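Local structure of putative glycosidase ph117-related (Bacteroides thetaiotaomicron, 5A7V) at residues Thr106-Tyr111 with Pro126-Pro130; Lys203-Thr209 with Glu272-Ile278; Leu286-Gly290 with Val347-Met352. The protein probably cleaves or phosphorolyses beta-mannosidic linkages in mannose-containing glycans, binding mannose in a central pocket. All coordinates share one frame; numbering follows the deposited sequence. Where two conformers were deposited one is given.

Contact 1: residues Thr106-Tyr111 with Pro126-Pro130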
loop_
_atom_site.group_PDB
_atom_site.type_symbol
_atom_site.label_atom_id
_atom_site.label_comp_id
_atom_site.label_asym_id
_atom_site.label_seq_id
_atom_site.Cartn_x
_atom_site.Cartn_y
_atom_site.Cartn_z
ATOM N N THR A 106 2.056 2.205 -18.746
ATOM C CA THR A 106 1.014 1.199 -18.406
ATOM C C THR A 106 1.558 0.349 -17.253
ATOM O O THR A 106 2.694 -0.196 -17.339
ATOM C CB THR A 106 0.682 0.293 -19.622
ATOM O OG1 THR A 106 0.199 1.076 -20.709
ATOM C CG2 THR A 106 -0.390 -0.730 -19.224
ATOM N N SER A 107 0.764 0.238 -16.185
ATOM C CA SER A 107 1.092 -0.573 -15.028
ATOM C C SER A 107 0.440 -1.965 -15.153
ATOM O O SER A 107 -0.750 -2.099 -15.478
ATOM C CB SER A 107 0.577 0.110 -13.751
ATOM O OG SER A 107 1.356 1.302 -13.476
ATOM N N ARG A 108 1.240 -2.964 -14.847
ATOM C CA ARG A 108 0.832 -4.371 -14.821
ATOM C C ARG A 108 1.498 -4.986 -13.593
ATOM O O ARG A 108 2.561 -4.533 -13.162
ATOM C CB ARG A 108 1.290 -5.084 -16.100
ATOM C CG ARG A 108 0.732 -4.462 -17.374
ATOM C CD ARG A 108 1.210 -5.150 -18.650
ATOM N NE ARG A 108 0.711 -4.521 -19.864
ATOM C CZ ARG A 108 1.326 -3.553 -20.573
ATOM N NH1 ARG A 108 2.430 -2.972 -20.081
ATOM N NH2 ARG A 108 0.816 -3.115 -21.698
ATOM N N LEU A 109 0.897 -6.046 -13.020
ATOM C CA LEU A 109 1.428 -6.623 -11.803
ATOM C C LEU A 109 2.280 -7.857 -12.052
ATOM O O LEU A 109 1.814 -8.844 -12.651
ATOM C CB LEU A 109 0.302 -6.962 -10.829
ATOM C CG LEU A 109 -0.653 -5.812 -10.517
ATOM C CD1 LEU A 109 -1.637 -6.270 -9.415
ATOM C CD2 LEU A 109 0.031 -4.494 -10.152
ATOM N N GLY A 110 3.511 -7.823 -11.571
ATOM C CA GLY A 110 4.403 -8.966 -11.558
ATOM C C GLY A 110 4.125 -9.861 -10.355
ATOM O O GLY A 110 3.479 -9.428 -9.403
ATOM N N TYR A 111 4.652 -11.083 -10.411
ATOM C CA TYR A 111 4.437 -12.109 -9.379
ATOM C C TYR A 111 5.791 -12.677 -8.955
ATOM O O TYR A 111 6.598 -13.091 -9.814
ATOM C CB TYR A 111 3.538 -13.196 -9.983
ATOM C CG TYR A 111 3.224 -14.355 -9.089
ATOM C CD1 TYR A 111 4.119 -15.401 -8.871
ATOM C CD2 TYR A 111 1.982 -14.428 -8.467
ATOM C CE1 TYR A 111 3.747 -16.468 -8.044
ATOM C CE2 TYR A 111 1.630 -15.488 -7.664
ATOM C CZ TYR A 111 2.515 -16.486 -7.433
ATOM O OH TYR A 111 2.155 -17.525 -6.612
ATOM N N PRO A 126 3.547 -10.806 -16.534
ATOM C CA PRO A 126 2.676 -10.320 -15.432
ATOM C C PRO A 126 1.474 -11.258 -15.221
ATOM O O PRO A 126 1.125 -12.020 -16.123
ATOM C CB PRO A 126 2.262 -8.918 -15.922
ATOM C CG PRO A 126 2.281 -9.062 -17.438
ATOM C CD PRO A 126 3.477 -9.918 -17.714
ATOM N N VAL A 127 0.870 -11.125 -14.041
ATOM C CA VAL A 127 -0.310 -11.930 -13.667
ATOM C C VAL A 127 -1.585 -11.134 -13.693
ATOM O O VAL A 127 -2.681 -11.721 -13.614
ATOM C CB VAL A 127 -0.178 -12.597 -12.279
ATOM C CG1 VAL A 127 1.010 -13.543 -12.269
ATOM C CG2 VAL A 127 -0.060 -11.574 -11.168
ATOM N N PHE A 128 -1.532 -9.794 -13.764
ATOM C CA PHE A 128 -2.731 -8.961 -13.700
ATOM C C PHE A 128 -2.461 -7.716 -14.532
ATOM O O PHE A 128 -1.409 -7.068 -14.367
ATOM C CB PHE A 128 -3.043 -8.600 -12.245
ATOM C CG PHE A 128 -4.399 -7.961 -12.031
ATOM C CD1 PHE A 128 -5.557 -8.751 -12.141
ATOM C CD2 PHE A 128 -4.544 -6.642 -11.653
ATOM C CE1 PHE A 128 -6.807 -8.196 -11.917
ATOM C CE2 PHE A 128 -5.777 -6.075 -11.417
ATOM C CZ PHE A 128 -6.934 -6.859 -11.527
ATOM N N TYR A 129 -3.378 -7.375 -15.439
ATOM C CA TYR A 129 -3.107 -6.353 -16.449
ATOM C C TYR A 129 -4.373 -5.935 -17.147
ATOM O O TYR A 129 -5.375 -6.733 -17.150
ATOM C CB TYR A 129 -2.082 -6.901 -17.468
ATOM C CG TYR A 129 -2.263 -8.371 -17.893
ATOM C CD1 TYR A 129 -3.189 -8.751 -18.862
ATOM C CD2 TYR A 129 -1.571 -9.367 -17.250
ATOM C CE1 TYR A 129 -3.392 -10.096 -19.173
ATOM C CE2 TYR A 129 -1.724 -10.712 -17.570
ATOM C CZ TYR A 129 -2.630 -11.063 -18.545
ATOM O OH TYR A 129 -2.800 -12.390 -18.902
ATOM N N PRO A 130 -4.374 -4.812 -17.837
ATOM C CA PRO A 130 -5.538 -4.417 -18.629
ATOM C C PRO A 130 -5.741 -5.376 -19.810
ATOM O O PRO A 130 -4.765 -5.921 -20.369
ATOM C CB PRO A 130 -5.222 -2.996 -19.084
ATOM C CG PRO A 130 -3.731 -2.905 -19.005
ATOM C CD PRO A 130 -3.325 -3.765 -17.867
HETATM O O HOH W 1 -1.932 -5.440 -20.764
#
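Leu109 lays its CD1 against the Phe128 ring, 3.7 Å from CD2, and the two side chains run alongside each other, pointing the same way. In what is probably a five-bladed beta-propeller, the loop that leaves one antiparallel sheet after strand 121-122 here folds back along strand 107-114, beside strand 143-151 of the next sheet. Two backbone bonds fasten the loop, both made by Leu109: its N donates to Phe128 O at 2.9 Å, almost straight (174°), and its O accepts from Val127 N at 2.8 Å. Beyond them, Val127 in one of its two conformers meets Tyr111 CB, while the tyrosine ring leads away to a cation-pi contact with Lys180. At the other end Arg108 CG passes Tyr129 CB at 3.7 Å, and the chain, extended from there (chi2 179°), carries the guanidinium to Asp96, which forms a salt bridge with NH1. Thr106 CG2 covers one guanidinium face, 3.5 Å above the plane and over its centre, and the same methyl touches the Pro130 ring. In the guanidinium plane, Arg108 NE donates to a water 2.9 Å away, and that water donates in turn to Pro130 O, also at 2.9 Å.

Contact 2: residues Lys203-Thr209 with Glu272-Ile278. With MAN (alpha-D-mannopyranose), chain E; MAN (alpha-D-mannopyranose), chain D; BMA (beta-D-mannopyranose), chain C.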
loop_
_atom_site.group_PDB
_atom_site.type_symbol
_atom_site.label_atom_id
_atom_site.label_comp_id
_atom_site.label_asym_id
_atom_site.label_seq_id
_atom_site.Cartn_x
_atom_site.Cartn_y
_atom_site.Cartn_z
ATOM N N LYS A 203 -8.383 5.879 -4.531
ATOM C CA LYS A 203 -7.332 4.861 -4.524
ATOM C C LYS A 203 -6.973 4.507 -3.094
ATOM O O LYS A 203 -7.449 5.170 -2.167
ATOM C CB LYS A 203 -6.090 5.308 -5.326
ATOM C CG LYS A 203 -5.473 6.643 -4.850
ATOM C CD LYS A 203 -4.167 6.992 -5.598
ATOM C CE LYS A 203 -4.398 7.228 -7.057
ATOM N NZ LYS A 203 -3.149 7.519 -7.806
ATOM N N SER A 204 -6.174 3.475 -2.929
ATOM C CA SER A 204 -5.498 3.134 -1.657
ATOM C C SER A 204 -6.468 2.597 -0.593
ATOM O O SER A 204 -6.888 3.324 0.312
ATOM C CB SER A 204 -4.661 4.314 -1.150
ATOM O OG SER A 204 -3.667 4.609 -2.120
ATOM N N GLY A 205 -6.812 1.307 -0.752
ATOM C CA GLY A 205 -7.778 0.638 0.119
ATOM C C GLY A 205 -7.162 -0.395 1.024
ATOM O O GLY A 205 -6.577 -1.384 0.534
ATOM N N SER A 206 -7.315 -0.225 2.342
ATOM C CA SER A 206 -6.739 -1.074 3.411
ATOM C C SER A 206 -7.862 -1.785 4.175
ATOM O O SER A 206 -8.505 -1.224 5.083
ATOM C CB SER A 206 -5.978 -0.162 4.382
ATOM O OG SER A 206 -4.919 0.550 3.729
ATOM N N ILE A 207 -8.124 -3.030 3.763
ATOM C CA ILE A 207 -9.129 -3.875 4.407
ATOM C C ILE A 207 -8.670 -4.256 5.807
ATOM O O ILE A 207 -7.482 -4.473 6.054
ATOM C CB ILE A 207 -9.471 -5.077 3.516
ATOM C CG1 ILE A 207 -10.053 -4.632 2.197
ATOM C CG2 ILE A 207 -10.415 -6.062 4.204
ATOM C CD1 ILE A 207 -10.274 -5.722 1.157
ATOM N N LEU A 208 -9.635 -4.322 6.762
ATOM C CA LEU A 208 -9.324 -4.744 8.122
ATOM C C LEU A 208 -9.036 -6.247 8.221
ATOM O O LEU A 208 -9.849 -7.056 7.697
ATOM C CB LEU A 208 -10.480 -4.368 9.049
ATOM C CG LEU A 208 -10.322 -4.711 10.521
ATOM C CD1 LEU A 208 -9.170 -3.901 11.132
ATOM C CD2 LEU A 208 -11.603 -4.420 11.262
ATOM N N THR A 209 -7.991 -6.593 8.951
ATOM C CA THR A 209 -7.525 -7.967 9.173
ATOM C C THR A 209 -7.185 -8.180 10.642
ATOM O O THR A 209 -7.099 -7.215 11.435
ATOM C CB THR A 209 -6.254 -8.267 8.330
ATOM O OG1 THR A 209 -5.131 -7.504 8.861
ATOM C CG2 THR A 209 -6.441 -7.964 6.869
ATOM N N GLU A 272 -2.373 8.846 3.225
ATOM C CA GLU A 272 -2.786 7.880 2.208
ATOM C C GLU A 272 -2.600 6.473 2.751
ATOM O O GLU A 272 -1.542 6.052 3.185
ATOM C CB GLU A 272 -1.935 8.047 0.952
ATOM C CG GLU A 272 -2.272 7.009 -0.138
ATOM C CD GLU A 272 -1.756 7.338 -1.508
ATOM O OE1 GLU A 272 -0.822 8.215 -1.604
ATOM O OE2 GLU A 272 -2.286 6.793 -2.496
ATOM N N CYS A 273 -3.705 5.721 2.759
ATOM C CA CYS A 273 -3.725 4.359 3.352
ATOM C C CYS A 273 -2.618 3.492 2.798
ATOM O O CYS A 273 -2.326 3.544 1.619
ATOM C CB CYS A 273 -5.116 3.741 3.172
ATOM S SG CYS A 273 -6.410 4.618 4.096
ATOM N N GLY A 274 -2.013 2.661 3.657
ATOM C CA GLY A 274 -0.927 1.780 3.265
ATOM C C GLY A 274 -1.371 0.297 3.142
ATOM O O GLY A 274 -2.340 0.024 2.400
ATOM N N PRO A 275 -0.722 -0.603 3.858
ATOM C CA PRO A 275 -1.134 -2.012 3.785
ATOM C C PRO A 275 -2.489 -2.231 4.481
ATOM O O PRO A 275 -3.061 -1.321 5.066
ATOM C CB PRO A 275 -0.031 -2.737 4.545
ATOM C CG PRO A 275 0.535 -1.719 5.473
ATOM C CD PRO A 275 0.391 -0.394 4.820
ATOM N N PRO A 276 -3.024 -3.473 4.449
ATOM C CA PRO A 276 -4.249 -3.802 5.223
ATOM C C PRO A 276 -4.128 -3.397 6.714
ATOM O O PRO A 276 -3.030 -3.476 7.302
ATOM C CB PRO A 276 -4.350 -5.312 5.014
ATOM C CG PRO A 276 -3.737 -5.536 3.663
ATOM C CD PRO A 276 -2.569 -4.589 3.614
ATOM N N ALA A 277 -5.232 -2.910 7.274
ATOM C CA ALA A 277 -5.263 -2.519 8.675
ATOM C C ALA A 277 -5.268 -3.747 9.583
ATOM O O ALA A 277 -5.715 -4.826 9.156
ATOM C CB ALA A 277 -6.424 -1.652 8.942
ATOM N N ILE A 278 -4.793 -3.632 10.826
ATOM C CA ILE A 278 -4.593 -4.752 11.726
ATOM C C ILE A 278 -5.269 -4.528 13.064
ATOM O O ILE A 278 -4.981 -3.565 13.773
ATOM C CB ILE A 278 -3.102 -5.067 11.956
ATOM C CG1 ILE A 278 -2.370 -5.248 10.632
ATOM C CG2 ILE A 278 -2.939 -6.294 12.846
ATOM C CD1 ILE A 278 -0.849 -5.223 10.756
HETATM C C1 MAN E . 0.317 8.595 -5.038
HETATM C C2 MAN E . 0.399 7.112 -4.617
HETATM C C3 MAN E . 1.357 6.219 -5.429
HETATM C C4 MAN E . 2.691 6.937 -5.705
HETATM C C5 MAN E . 2.732 8.366 -5.131
HETATM C C6 MAN E . 4.004 9.136 -5.554
HETATM O O1 MAN E . -0.141 9.503 -3.895
HETATM O O2 MAN E . -0.939 6.608 -4.734
HETATM O O3 MAN E . 0.823 5.846 -6.685
HETATM O O4 MAN E . 3.701 6.104 -5.173
HETATM O O5 MAN E . 1.547 9.057 -5.638
HETATM O O6 MAN E . 4.016 9.292 -6.979
HETATM C C1 MAN D . -0.635 9.688 -9.788
HETATM C C2 MAN D . 0.225 8.770 -9.029
HETATM C C3 MAN D . 0.688 7.761 -10.055
HETATM C C4 MAN D . -0.435 7.098 -10.843
HETATM C C5 MAN D . -1.434 8.121 -11.351
HETATM C C6 MAN D . -2.774 7.508 -11.698
HETATM O O1 MAN D . -0.017 10.558 -10.659
HETATM O O2 MAN D . -0.478 8.041 -8.029
HETATM O O3 MAN D . 1.461 6.696 -9.481
HETATM O O4 MAN D . 0.113 6.398 -11.975
HETATM O O5 MAN D . -1.722 9.107 -10.380
HETATM O O6 MAN D . -3.385 6.835 -10.592
HETATM C C1 BMA C . -0.479 9.711 -9.703
HETATM C C2 BMA C . 0.484 8.625 -9.212
HETATM C C3 BMA C . 0.764 7.669 -10.349
HETATM C C4 BMA C . -0.537 7.138 -10.919
HETATM C C5 BMA C . -1.547 8.263 -11.173
HETATM C C6 BMA C . -2.912 7.747 -11.586
HETATM O O1 BMA C . -0.800 10.726 -8.765
HETATM O O2 BMA C . -0.106 7.876 -8.141
HETATM O O3 BMA C . 1.657 6.558 -9.959
HETATM O O4 BMA C . -0.219 6.470 -12.151
HETATM O O5 BMA C . -1.742 9.117 -10.022
HETATM O O6 BMA C . -3.496 6.873 -10.615
#
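Lys203 reaches past the carboxylate of Glu272, crossing it obliquely on its way to the bound sugars. From CB the chain turns into the position between backbone N and carbonyl carbon (chi1 57°), which carries CG to 4.0 Å from Glu272 OE2. CD comes closer, 3.6 Å from that same oxygen, and also touches O2 of the alpha-mannose of chain E. A bend about the CG-CD bond (chi3 64°) then directs CE past O6 of a second mannose, modelled as overlapping alpha and beta anomers, and NZ bonds to that O6 at 2.9 Å in both. NZ ends 5.4 Å from Glu272 OE2, so lysine and glutamate make no direct ion pair and their polar ends bond to different sugars.

Glu272 OE2 is gripped by two hydroxyls. Ser204 OG donates to its anti lone pair at 2.6 Å, and O2 of the chain E mannose donates to it at 2.6 Å. Ser204 is thus a second-shell residue that helps to fix the rotation of the sugar-binding carboxylate. Where strand 270-280 is interrupted, Ser206 OG lies close to the carbonyls of Gly274 and Pro275. Farther on, a short parallel pairing takes over: Ala277 O accepts from Thr209 N at 2.9 Å and from Thr209 OG1 at 2.8 Å, the two donors arriving from opposite faces of the carbonyl plane.

The parallel course of strands 205-212 and 270-280 is consistent with innermost strands of neighbouring blades in the five-bladed propeller expected of GH130, here bonded to each other, with Lys203 and Glu272 at their pocket ends.

Contact 3: residues Leu286-Gly290 with Val347-Met352. With MAN (alpha-D-mannopyranose), chain E.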
loop_
_atom_site.group_PDB
_atom_site.type_symbol
_atom_site.label_atom_id
_atom_site.label_comp_id
_atom_site.label_asym_id
_atom_site.label_seq_id
_atom_site.Cartn_x
_atom_site.Cartn_y
_atom_site.Cartn_z
ATOM N N LEU A 286 -3.874 1.398 11.558
ATOM C CA LEU A 286 -3.775 1.703 10.151
ATOM C C LEU A 286 -2.372 2.257 9.916
ATOM O O LEU A 286 -2.012 3.362 10.425
ATOM C CB LEU A 286 -4.793 2.766 9.733
ATOM C CG LEU A 286 -4.721 3.226 8.280
ATOM C CD1 LEU A 286 -5.007 2.111 7.269
ATOM C CD2 LEU A 286 -5.591 4.409 8.006
ATOM N N LEU A 287 -1.552 1.518 9.166
ATOM C CA LEU A 287 -0.212 2.009 8.751
ATOM C C LEU A 287 -0.436 2.727 7.421
ATOM O O LEU A 287 -1.138 2.238 6.527
ATOM C CB LEU A 287 0.778 0.847 8.671
ATOM C CG LEU A 287 0.969 0.025 9.953
ATOM C CD1 LEU A 287 0.037 -1.182 10.063
ATOM C CD2 LEU A 287 2.402 -0.477 10.069
ATOM N N TYR A 288 0.120 3.953 7.298
ATOM C CA TYR A 288 -0.236 4.822 6.176
ATOM C C TYR A 288 0.990 5.631 5.703
ATOM O O TYR A 288 2.042 5.587 6.350
ATOM C CB TYR A 288 -1.429 5.738 6.496
ATOM C CG TYR A 288 -1.179 6.809 7.541
ATOM C CD1 TYR A 288 -1.275 6.562 8.877
ATOM C CD2 TYR A 288 -0.837 8.101 7.124
ATOM C CE1 TYR A 288 -1.012 7.557 9.819
ATOM C CE2 TYR A 288 -0.567 9.094 8.052
ATOM C CZ TYR A 288 -0.670 8.836 9.403
ATOM O OH TYR A 288 -0.421 9.791 10.361
ATOM N N ASN A 289 0.779 6.313 4.594
ATOM C CA ASN A 289 1.808 7.113 3.929
ATOM C C ASN A 289 1.485 8.586 4.033
ATOM O O ASN A 289 0.434 9.023 3.608
ATOM C CB ASN A 289 1.853 6.656 2.460
ATOM C CG ASN A 289 2.303 5.215 2.348
ATOM O OD1 ASN A 289 3.436 4.897 2.627
ATOM N ND2 ASN A 289 1.375 4.309 1.952
ATOM N N GLY A 290 2.417 9.332 4.627
ATOM C CA GLY A 290 2.259 10.786 4.680
ATOM C C GLY A 290 3.064 11.471 3.602
ATOM O O GLY A 290 4.206 11.083 3.373
ATOM N N VAL A 347 9.095 6.045 0.764
ATOM C CA VAL A 347 9.006 4.650 1.206
ATOM C C VAL A 347 7.508 4.361 1.291
ATOM O O VAL A 347 6.860 4.598 2.324
ATOM C CB VAL A 347 9.771 4.343 2.507
ATOM C CG1 VAL A 347 11.270 4.359 2.237
ATOM C CG2 VAL A 347 9.436 5.305 3.647
ATOM N N PHE A 348 6.928 3.926 0.172
ATOM C CA PHE A 348 5.466 3.851 0.045
ATOM C C PHE A 348 5.000 2.464 0.519
ATOM O O PHE A 348 5.120 1.480 -0.204
ATOM C CB PHE A 348 5.037 4.123 -1.389
ATOM C CG PHE A 348 3.576 4.392 -1.538
ATOM C CD1 PHE A 348 3.031 5.649 -1.249
ATOM C CD2 PHE A 348 2.697 3.343 -1.895
ATOM C CE1 PHE A 348 1.682 5.878 -1.327
ATOM C CE2 PHE A 348 1.354 3.595 -1.992
ATOM C CZ PHE A 348 0.829 4.828 -1.721
ATOM N N ILE A 349 4.564 2.403 1.779
ATOM C CA ILE A 349 4.273 1.136 2.411
ATOM C C ILE A 349 2.944 0.582 1.953
ATOM O O ILE A 349 1.952 1.297 1.865
ATOM C CB ILE A 349 4.409 1.239 3.937
ATOM C CG1 ILE A 349 3.420 2.219 4.572
ATOM C CG2 ILE A 349 5.846 1.541 4.346
ATOM C CD1 ILE A 349 3.157 1.973 6.045
ATOM N N GLU A 350 2.955 -0.732 1.665
ATOM C CA GLU A 350 1.823 -1.279 0.938
ATOM C C GLU A 350 1.576 -2.770 1.172
ATOM O O GLU A 350 0.415 -3.200 0.958
ATOM C CB GLU A 350 2.012 -0.993 -0.535
ATOM C CG GLU A 350 0.804 -1.221 -1.412
ATOM C CD GLU A 350 0.983 -0.661 -2.805
ATOM O OE1 GLU A 350 1.612 0.405 -2.986
ATOM O OE2 GLU A 350 0.451 -1.227 -3.810
ATOM N N GLY A 351 2.578 -3.543 1.561
ATOM C CA GLY A 351 2.384 -4.962 1.840
ATOM C C GLY A 351 2.967 -5.349 3.185
ATOM O O GLY A 351 4.012 -4.792 3.584
ATOM N N MET A 352 2.327 -6.293 3.882
ATOM C CA MET A 352 2.871 -6.800 5.120
ATOM C C MET A 352 2.533 -8.280 5.213
ATOM O O MET A 352 1.379 -8.661 4.911
ATOM C CB MET A 352 2.276 -6.129 6.358
ATOM C CG MET A 352 2.694 -4.742 6.585
ATOM S SD MET A 352 1.852 -3.985 8.007
ATOM C CE MET A 352 2.610 -4.688 9.471
HETATM C C1 MAN E . 0.317 8.595 -5.038
HETATM C C2 MAN E . 0.399 7.112 -4.617
HETATM C C3 MAN E . 1.357 6.219 -5.429
HETATM C C4 MAN E . 2.691 6.937 -5.705
HETATM C C5 MAN E . 2.732 8.366 -5.131
HETATM C C6 MAN E . 4.004 9.136 -5.554
HETATM O O1 MAN E . -0.141 9.503 -3.895
HETATM O O2 MAN E . -0.939 6.608 -4.734
HETATM O O3 MAN E . 0.823 5.846 -6.685
HETATM O O4 MAN E . 3.701 6.104 -5.173
HETATM O O5 MAN E . 1.547 9.057 -5.638
HETATM O O6 MAN E . 4.016 9.292 -6.979
HETATM O O HOH W 2 5.335 6.918 3.016
#
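Asn289 and Ile349 carry the polar part of the contact. The asparagine amide stands in for a backbone partner: its OD1 accepts from Ile349 N at 2.9 Å and its ND2 donates to Ile349 O at 3.1 Å. Each bond falls on a lone pair in its carbonyl plane, and the second is nearly straight, with an N-H...O angle of 174°. The strand axes are 6.6 Å apart at closest and their directions differ by 151°, so the side chain spans the distance between two roughly antiparallel strands. A water adds a further link, donating to Asn289 OD1 at 2.8 Å and also to Val347 O.

Stacking comes next. The Asn289 amide lies almost flat on the Phe348 ring, the planes 11° apart, with ND2 3.6 Å above the ring centre. CG of Phe348 is anti to its backbone N, and the end of the side chain thereby approaches the asparagine. On the opposite face sits the mannose of chain E, whose C2 is 3.7 Å from Phe348 CZ, so the ring is held between an amide and a sugar. Glu350 OE1 meets the ring edge in plane.

Apolar contacts complete the seam. Ile349 CD1 rests on Leu287 CB at 3.7 Å, and Met352, extended as far as SD, brings that sulfur to 3.9 Å from Leu287 CD1. Between Ile349 and Met352, Glu350 and Gly351 form a classic beta bulge opposite Tyr362.

Taken together, the bonds imply a buried amide with its rotation fixed from both ends. By holding that amide flat, they make it a firm backing for the ring whose other face meets the mannose.

How the contacts relate
Contacts 2 and 3 lie near the centre of the fold, about 7 and 5 Å from it by their own centres, and both touch the chain E mannose; contact 1 is also largely buried but sits farther out, about 16 Å from that centre. Contacts 2 and 3 share a sheet, since strands 270-280 and 283-291 are neighbours in it, and Glu272 O lies 2.7 Å from Asn289 N, a probable hydrogen bond. Their roles at the sugars differ: contact 2 offers a carboxylate and an ammonium, contact 3 an aromatic face. Contact 1 shares none of these strands and relies on a strand-to-loop clasp and prolines, though the side chain of Ser107 is about 5 Å from a bound mannose.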